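PDB 4NNZ: probable zinc protease from Pseudomonas aeruginosa, which probably hydrolyses peptide bonds as a zinc metallopeptidase of the M16 family, being one subunit of the heterodimeric protease PA0371-PA0372. Local coordinates for residues 196-200 / 201-205; 266-269 / 270-273; 342-346 / 347-351. All blocks are in the same frame, centred on the assembly; numbering follows the deposited sequence.

Contact 1: 196-200 / 201-205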
loop_
_atom_site.group_PDB
_atom_site.type_symbol
_atom_site.label_atom_id
_atom_site.label_comp_id
_atom_site.label_asym_id
_atom_site.label_seq_id
_atom_site.Cartn_x
_atom_site.Cartn_y
_atom_site.Cartn_z
ATOM N N GLY A 196 27.648 -19.912 20.816
ATOM C CA GLY A 196 28.965 -19.699 21.337
ATOM C C GLY A 196 29.324 -20.588 22.493
ATOM O O GLY A 196 28.751 -21.613 22.706
ATOM N N ASP A 197 30.262 -20.116 23.275
ATOM C CA ASP A 197 30.867 -20.857 24.340
ATOM C C ASP A 197 29.974 -20.800 25.556
ATOM O O ASP A 197 30.275 -20.151 26.529
ATOM C CB ASP A 197 32.201 -20.186 24.635
ATOM C CG ASP A 197 33.062 -20.956 25.570
ATOM O OD1 ASP A 197 33.108 -22.182 25.483
ATOM O OD2 ASP A 197 33.731 -20.323 26.383
ATOM N N VAL A 198 28.851 -21.486 25.489
ATOM C CA VAL A 198 27.959 -21.556 26.620
ATOM C C VAL A 198 27.276 -22.881 26.642
ATOM O O VAL A 198 27.321 -23.614 25.687
ATOM C CB VAL A 198 26.835 -20.526 26.585
ATOM C CG1 VAL A 198 27.349 -19.142 26.856
ATOM C CG2 VAL A 198 26.098 -20.609 25.280
ATOM N N THR A 199 26.597 -23.140 27.744
ATOM C CA THR A 199 25.819 -24.336 27.925
ATOM C C THR A 199 24.365 -24.001 27.914
ATOM O O THR A 199 23.946 -23.023 28.454
ATOM C CB THR A 199 26.164 -25.021 29.233
ATOM O OG1 THR A 199 25.904 -24.140 30.317
ATOM C CG2 THR A 199 27.598 -25.343 29.240
ATOM N N ALA A 200 23.592 -24.853 27.291
ATOM C CA ALA A 200 22.205 -24.582 27.050
ATOM C C ALA A 200 21.461 -24.405 28.331
ATOM O O ALA A 200 20.498 -23.684 28.386
ATOM C CB ALA A 200 21.597 -25.689 26.232
ATOM N N ASP A 201 21.864 -25.128 29.347
ATOM C CA ASP A 201 21.293 -24.951 30.655
ATOM C C ASP A 201 21.635 -23.641 31.289
ATOM O O ASP A 201 20.850 -23.054 31.991
ATOM C CB ASP A 201 21.624 -26.121 31.533
ATOM C CG ASP A 201 20.670 -27.233 31.335
ATOM O OD1 ASP A 201 19.464 -26.998 31.447
ATOM O OD2 ASP A 201 21.114 -28.335 31.028
ATOM N N GLU A 202 22.838 -23.206 31.050
ATOM C CA GLU A 202 23.239 -21.956 31.566
ATOM C C GLU A 202 22.371 -20.885 30.969
ATOM O O GLU A 202 21.886 -20.048 31.669
ATOM C CB GLU A 202 24.667 -21.734 31.127
ATOM C CG GLU A 202 25.465 -20.745 31.933
ATOM C CD GLU A 202 26.937 -21.030 31.827
ATOM O OE1 GLU A 202 27.617 -21.110 32.876
ATOM O OE2 GLU A 202 27.398 -21.206 30.693
ATOM N N VAL A 203 22.184 -20.906 29.662
ATOM C CA VAL A 203 21.370 -19.902 29.001
ATOM C C VAL A 203 19.920 -19.961 29.456
ATOM O O VAL A 203 19.285 -18.958 29.685
ATOM C CB VAL A 203 21.431 -20.058 27.479
ATOM C CG1 VAL A 203 20.509 -19.077 26.804
ATOM C CG2 VAL A 203 22.831 -19.882 26.976
ATOM N N LYS A 204 19.416 -21.163 29.627
ATOM C CA LYS A 204 18.043 -21.337 29.984
ATOM C C LYS A 204 17.791 -20.649 31.285
ATOM O O LYS A 204 16.787 -20.016 31.470
ATOM C CB LYS A 204 17.757 -22.807 30.145
ATOM C CG LYS A 204 16.387 -23.100 30.694
ATOM C CD LYS A 204 16.004 -24.553 30.444
ATOM C CE LYS A 204 14.514 -24.732 30.199
ATOM N NZ LYS A 204 14.205 -25.828 29.253
ATOM N N THR A 205 18.726 -20.769 32.193
ATOM C CA THR A 205 18.575 -20.177 33.485
ATOM C C THR A 205 18.504 -18.676 33.465
ATOM O O THR A 205 17.737 -18.093 34.174
ATOM C CB THR A 205 19.718 -20.631 34.380
ATOM O OG1 THR A 205 19.660 -22.043 34.501
ATOM C CG2 THR A 205 19.613 -20.021 35.725
#

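Contact 2: 266-269 / 270-273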
loop_
_atom_site.group_PDB
_atom_site.type_symbol
_atom_site.label_atom_id
_atom_site.label_comp_id
_atom_site.label_asym_id
_atom_site.label_seq_id
_atom_site.Cartn_x
_atom_site.Cartn_y
_atom_site.Cartn_z
ATOM N N ASN A 266 13.208 -23.282 -4.637
ATOM C CA ASN A 266 14.579 -23.655 -4.688
ATOM C C ASN A 266 15.086 -23.638 -6.100
ATOM O O ASN A 266 16.235 -23.386 -6.343
ATOM C CB ASN A 266 14.805 -24.963 -3.977
ATOM C CG ASN A 266 14.628 -24.837 -2.501
ATOM O OD1 ASN A 266 14.704 -23.769 -1.960
ATOM N ND2 ASN A 266 14.381 -25.922 -1.855
ATOM N N ALA A 267 14.190 -23.917 -7.021
ATOM C CA ALA A 267 14.458 -23.799 -8.424
ATOM C C ALA A 267 14.718 -22.365 -8.823
ATOM O O ALA A 267 15.532 -22.096 -9.645
ATOM C CB ALA A 267 13.327 -24.374 -9.213
ATOM N N LEU A 268 13.998 -21.450 -8.238
ATOM C CA LEU A 268 14.262 -20.051 -8.444
ATOM C C LEU A 268 15.607 -19.562 -7.923
ATOM O O LEU A 268 16.232 -18.737 -8.523
ATOM C CB LEU A 268 13.112 -19.218 -7.909
ATOM C CG LEU A 268 11.891 -19.263 -8.778
ATOM C CD1 LEU A 268 10.741 -18.602 -8.087
ATOM C CD2 LEU A 268 12.143 -18.616 -10.111
ATOM N N ARG A 269 16.030 -20.063 -6.787
ATOM C CA ARG A 269 17.307 -19.705 -6.240
ATOM C C ARG A 269 18.409 -20.151 -7.151
ATOM O O ARG A 269 19.324 -19.425 -7.415
ATOM C CB ARG A 269 17.461 -20.344 -4.882
ATOM C CG ARG A 269 16.210 -20.213 -4.066
ATOM C CD ARG A 269 16.311 -20.885 -2.731
ATOM N NE ARG A 269 17.581 -20.668 -2.085
ATOM C CZ ARG A 269 18.007 -21.360 -1.050
ATOM N NH1 ARG A 269 17.272 -22.305 -0.554
ATOM N NH2 ARG A 269 19.161 -21.105 -0.512
ATOM N N LEU A 270 18.276 -21.358 -7.647
ATOM C CA LEU A 270 19.191 -21.934 -8.576
ATOM C C LEU A 270 19.219 -21.146 -9.870
ATOM O O LEU A 270 20.248 -20.994 -10.460
ATOM C CB LEU A 270 18.814 -23.389 -8.835
ATOM C CG LEU A 270 19.634 -24.554 -8.298
ATOM C CD1 LEU A 270 21.098 -24.370 -8.551
ATOM C CD2 LEU A 270 19.420 -24.759 -6.823
ATOM N N ILE A 271 18.090 -20.640 -10.318
ATOM C CA ILE A 271 18.060 -19.855 -11.533
ATOM C C ILE A 271 18.864 -18.586 -11.396
ATOM O O ILE A 271 19.517 -18.182 -12.325
ATOM C CB ILE A 271 16.623 -19.576 -12.017
ATOM C CG1 ILE A 271 16.040 -20.798 -12.671
ATOM C CG2 ILE A 271 16.559 -18.494 -13.063
ATOM C CD1 ILE A 271 14.546 -20.799 -12.676
ATOM N N GLY A 272 18.811 -17.960 -10.242
ATOM C CA GLY A 272 19.593 -16.781 -10.042
ATOM C C GLY A 272 21.057 -17.048 -10.154
ATOM O O GLY A 272 21.776 -16.294 -10.710
ATOM N N ALA A 273 21.480 -18.149 -9.589
ATOM C CA ALA A 273 22.850 -18.559 -9.628
ATOM C C ALA A 273 23.317 -18.856 -11.030
ATOM O O ALA A 273 24.419 -18.565 -11.386
ATOM C CB ALA A 273 23.063 -19.728 -8.706
#

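Contact 3: 342-346 / 347-351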
loop_
_atom_site.group_PDB
_atom_site.type_symbol
_atom_site.label_atom_id
_atom_site.label_comp_id
_atom_site.label_asym_id
_atom_site.label_seq_id
_atom_site.Cartn_x
_atom_site.Cartn_y
_atom_site.Cartn_z
ATOM N N ASN A 342 14.985 -24.432 -23.138
ATOM C CA ASN A 342 15.973 -25.474 -22.947
ATOM C C ASN A 342 16.383 -25.695 -21.524
ATOM O O ASN A 342 17.087 -24.882 -20.934
ATOM C CB ASN A 342 17.214 -25.136 -23.735
ATOM C CG ASN A 342 16.887 -24.599 -25.084
ATOM O OD1 ASN A 342 15.893 -24.984 -25.650
ATOM N ND2 ASN A 342 17.686 -23.685 -25.588
ATOM N N PRO A 343 16.030 -26.839 -20.983
ATOM C CA PRO A 343 16.436 -27.155 -19.632
ATOM C C PRO A 343 17.938 -27.165 -19.585
ATOM O O PRO A 343 18.544 -27.693 -20.486
ATOM C CB PRO A 343 15.928 -28.567 -19.476
ATOM C CG PRO A 343 14.667 -28.554 -20.238
ATOM C CD PRO A 343 14.905 -27.670 -21.415
ATOM N N PRO A 344 18.532 -26.548 -18.588
ATOM C CA PRO A 344 19.976 -26.527 -18.438
ATOM C C PRO A 344 20.538 -27.872 -18.039
ATOM O O PRO A 344 19.877 -28.612 -17.350
ATOM C CB PRO A 344 20.168 -25.556 -17.296
ATOM C CG PRO A 344 18.967 -25.739 -16.475
ATOM C CD PRO A 344 17.851 -25.995 -17.416
ATOM N N SER A 345 21.748 -28.173 -18.467
ATOM C CA SER A 345 22.374 -29.433 -18.112
ATOM C C SER A 345 22.826 -29.507 -16.683
ATOM O O SER A 345 23.241 -28.527 -16.094
ATOM C CB SER A 345 23.557 -29.714 -18.998
ATOM O OG SER A 345 24.669 -28.982 -18.589
ATOM N N ALA A 346 22.774 -30.717 -16.159
ATOM C CA ALA A 346 23.170 -30.964 -14.811
ATOM C C ALA A 346 24.626 -30.630 -14.698
ATOM O O ALA A 346 25.100 -30.362 -13.622
ATOM C CB ALA A 346 22.911 -32.390 -14.436
ATOM N N ALA A 347 25.331 -30.654 -15.802
ATOM C CA ALA A 347 26.687 -30.215 -15.763
ATOM C C ALA A 347 26.704 -28.773 -15.402
ATOM O O ALA A 347 27.520 -28.366 -14.625
ATOM C CB ALA A 347 27.349 -30.428 -17.095
ATOM N N GLU A 348 25.844 -27.978 -16.009
ATOM C CA GLU A 348 25.728 -26.589 -15.603
ATOM C C GLU A 348 25.176 -26.401 -14.214
ATOM O O GLU A 348 25.648 -25.582 -13.489
ATOM C CB GLU A 348 24.891 -25.791 -16.587
ATOM C CG GLU A 348 25.043 -24.291 -16.466
ATOM C CD GLU A 348 24.253 -23.531 -17.512
ATOM O OE1 GLU A 348 23.148 -23.965 -17.826
ATOM O OE2 GLU A 348 24.729 -22.509 -18.029
ATOM N N ILE A 349 24.131 -27.127 -13.873
ATOM C CA ILE A 349 23.482 -26.940 -12.597
ATOM C C ILE A 349 24.371 -27.285 -11.444
ATOM O O ILE A 349 24.335 -26.634 -10.430
ATOM C CB ILE A 349 22.218 -27.788 -12.478
ATOM C CG1 ILE A 349 21.212 -27.339 -13.499
ATOM C CG2 ILE A 349 21.572 -27.655 -11.110
ATOM C CD1 ILE A 349 19.885 -28.029 -13.379
ATOM N N GLU A 350 25.088 -28.376 -11.568
ATOM C CA GLU A 350 25.928 -28.802 -10.495
ATOM C C GLU A 350 27.036 -27.844 -10.199
ATOM O O GLU A 350 27.332 -27.614 -9.058
ATOM C CB GLU A 350 26.484 -30.171 -10.762
ATOM C CG GLU A 350 25.737 -31.239 -10.019
ATOM C CD GLU A 350 25.984 -31.188 -8.537
ATOM O OE1 GLU A 350 27.140 -30.989 -8.141
ATOM O OE2 GLU A 350 25.025 -31.362 -7.773
ATOM N N ARG A 351 27.657 -27.294 -11.222
ATOM C CA ARG A 351 28.735 -26.363 -11.000
ATOM C C ARG A 351 28.172 -25.201 -10.265
ATOM O O ARG A 351 28.776 -24.672 -9.368
ATOM C CB ARG A 351 29.295 -25.890 -12.331
ATOM C CG ARG A 351 30.097 -24.613 -12.286
ATOM C CD ARG A 351 30.343 -24.064 -13.671
ATOM N NE ARG A 351 29.221 -23.269 -14.143
ATOM C CZ ARG A 351 29.228 -21.950 -14.269
ATOM N NH1 ARG A 351 29.552 -21.174 -13.249
ATOM N NH2 ARG A 351 28.912 -21.409 -15.426
#

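Contact 1: 196-200 / 201-205
Thr199 and Glu202 meet at the N-terminus of helix 200-211, where Thr199 is the N-cap residue. The capping bond runs from Glu202 N to Thr199 OG1, 3.3 Å long and bent to 139° at the hydrogen. A first torsion of 60° sets OG1 between the backbone N and carbonyl carbon of Thr199, turned to the first turn of the helix. The same hydroxyl gives a weak hydrogen bond to Glu202 OE2. Thr-x-x-Glu is the sequence pattern of a capping box; OE2 lies 3.6 Å from Thr199 N, however, so the reciprocal backbone bond that would complete the box is not established. The helical ladder itself opens with Val203 N to Thr199 O at 3.0 Å, followed by Lys204 N to Ala200 O, also 3.0 Å.

Next to the cap, Val198 and Val203 cross at about a right angle. They flank the N-cap at the two positions of a hydrophobic staple, the residue just before the cap and the fourth after it, and their apolar contact meets that definition. Further out, strand 17-22 positions the turn: Glu22 OE1 accepts from Ala200 N, and Val203 rests on Val20. Lys204 makes a cation-pi contact with Phe10. The closest approach in the staple is Val198 CG2 to Val203 CG2, 3.8 Å.

Contact 2: 266-269 / 270-273
Leu268 and Ile271, three residues apart on helix 262-276, lean over each other obliquely, with Leu268 CD2 4.1 Å from Ile271 CD1. Both side chains start in the same way, the first branch lying anti to the carbonyl carbon (Leu268 chi1 -74°, Ile271 chi1 -77°). For Ile271 this lays CG1 back over the preceding turn, and its CD1 ends 3.4 Å from Ala267 O. Leu270 leaves on another side of the helix and likewise folds back, bringing CD2 to 3.5 Å from Asn266 O.

The polar side chains of this stretch are turned together one helical turn apart. Arg269 bends at its third torsion, which swings the guanidinium back toward Asn266, and NH1 donates to Asn266 OD1 at 3.3 Å. The oxygen lies close to the guanidinium plane, but the donor sits 50° out of the amide plane, above it. NH1 also forms a salt bridge with Asp390, so one nitrogen serves two acceptors, and helix 386-396 is tied to this one.

Beneath the side chains, Leu270 N to Asn266 O (3.2 Å) and Ile271 N to Ala267 O (3.0 Å) give the i to i+4 spacing. Leu270 reaches Arg353 and Leu394, Ala273 reaches Met356, whereas Leu268 touches Tyr301 of strand 294-301. This is a largely buried part of an alpha-helix, packed between a beta-sheet and further helices, as in the layered alpha/beta fold of M16 peptidases.

Contact 3: 342-346 / 347-351
The pyrrolidine ring of Pro344 takes Ile349 and Glu348 on opposite sides of the plane through its N, CA and CD. On one side CD1 of Ile349 comes to 4.0 Å from Pro344 CG, the two side chains crossing at a slant. On the other side the Glu348 carboxylate brings OE1 to 3.4 Å from Pro344 CB. The arrangement belongs to the N-terminus of helix 346-364: Ser345 is the N-cap, and Pro344 and Ile349, just before it and four after it, occupy the two sites of a hydrophobic staple, which their apolar contact bears out.

Glu348 reaches the proline because its CG stands anti to the backbone N (chi1 -163°) and the chain then runs extended, laying the carboxylate back alongside the residues before the helix. Its strongest polar partner is Arg282, which forms a salt bridge with OE2; the carboxylate therefore spans from the ring to that arginine. Ser-x-x-Glu matches the sequence pattern of a capping box, but Glu348 OE1 stays 4.5 Å from Ser345 N, too far for the reciprocal bond.

Along the backbone, Ile349 N donates to Ser345 O at 2.8 Å, and Glu350 N donates to Ala346 O at 2.9 Å. Helix 399-409 packs against the apolar pair, Ile402 touching both Pro344 and Ile349, with Pro399 also on Ile349. The cap is made by the serine hydroxyl: Ser345 OG accepts from Glu348 N at 3.0 Å with an N-H...O angle of 161°.

The contacts follow one another along the chain without interleaving. Contact 1 opens the helix after strand 190-196, a member of the six-stranded mixed sheet, and its centre is about 37 Å from that of contact 2 and 45 Å from that of contact 3. The latter two are neighbours, with centres about 12 Å apart. They touch where Leu270 CD1 of contact 2 approaches Ile349 CG2 of contact 3 at 4.2 Å. Contacts 1 and 3 are both helix starts, but in separate alpha/beta units: contact 1 serves the one built on the six-stranded sheet, while contacts 2 and 3 together join helix 262-276 to the first turns of helix 346-364 beside the five-stranded one.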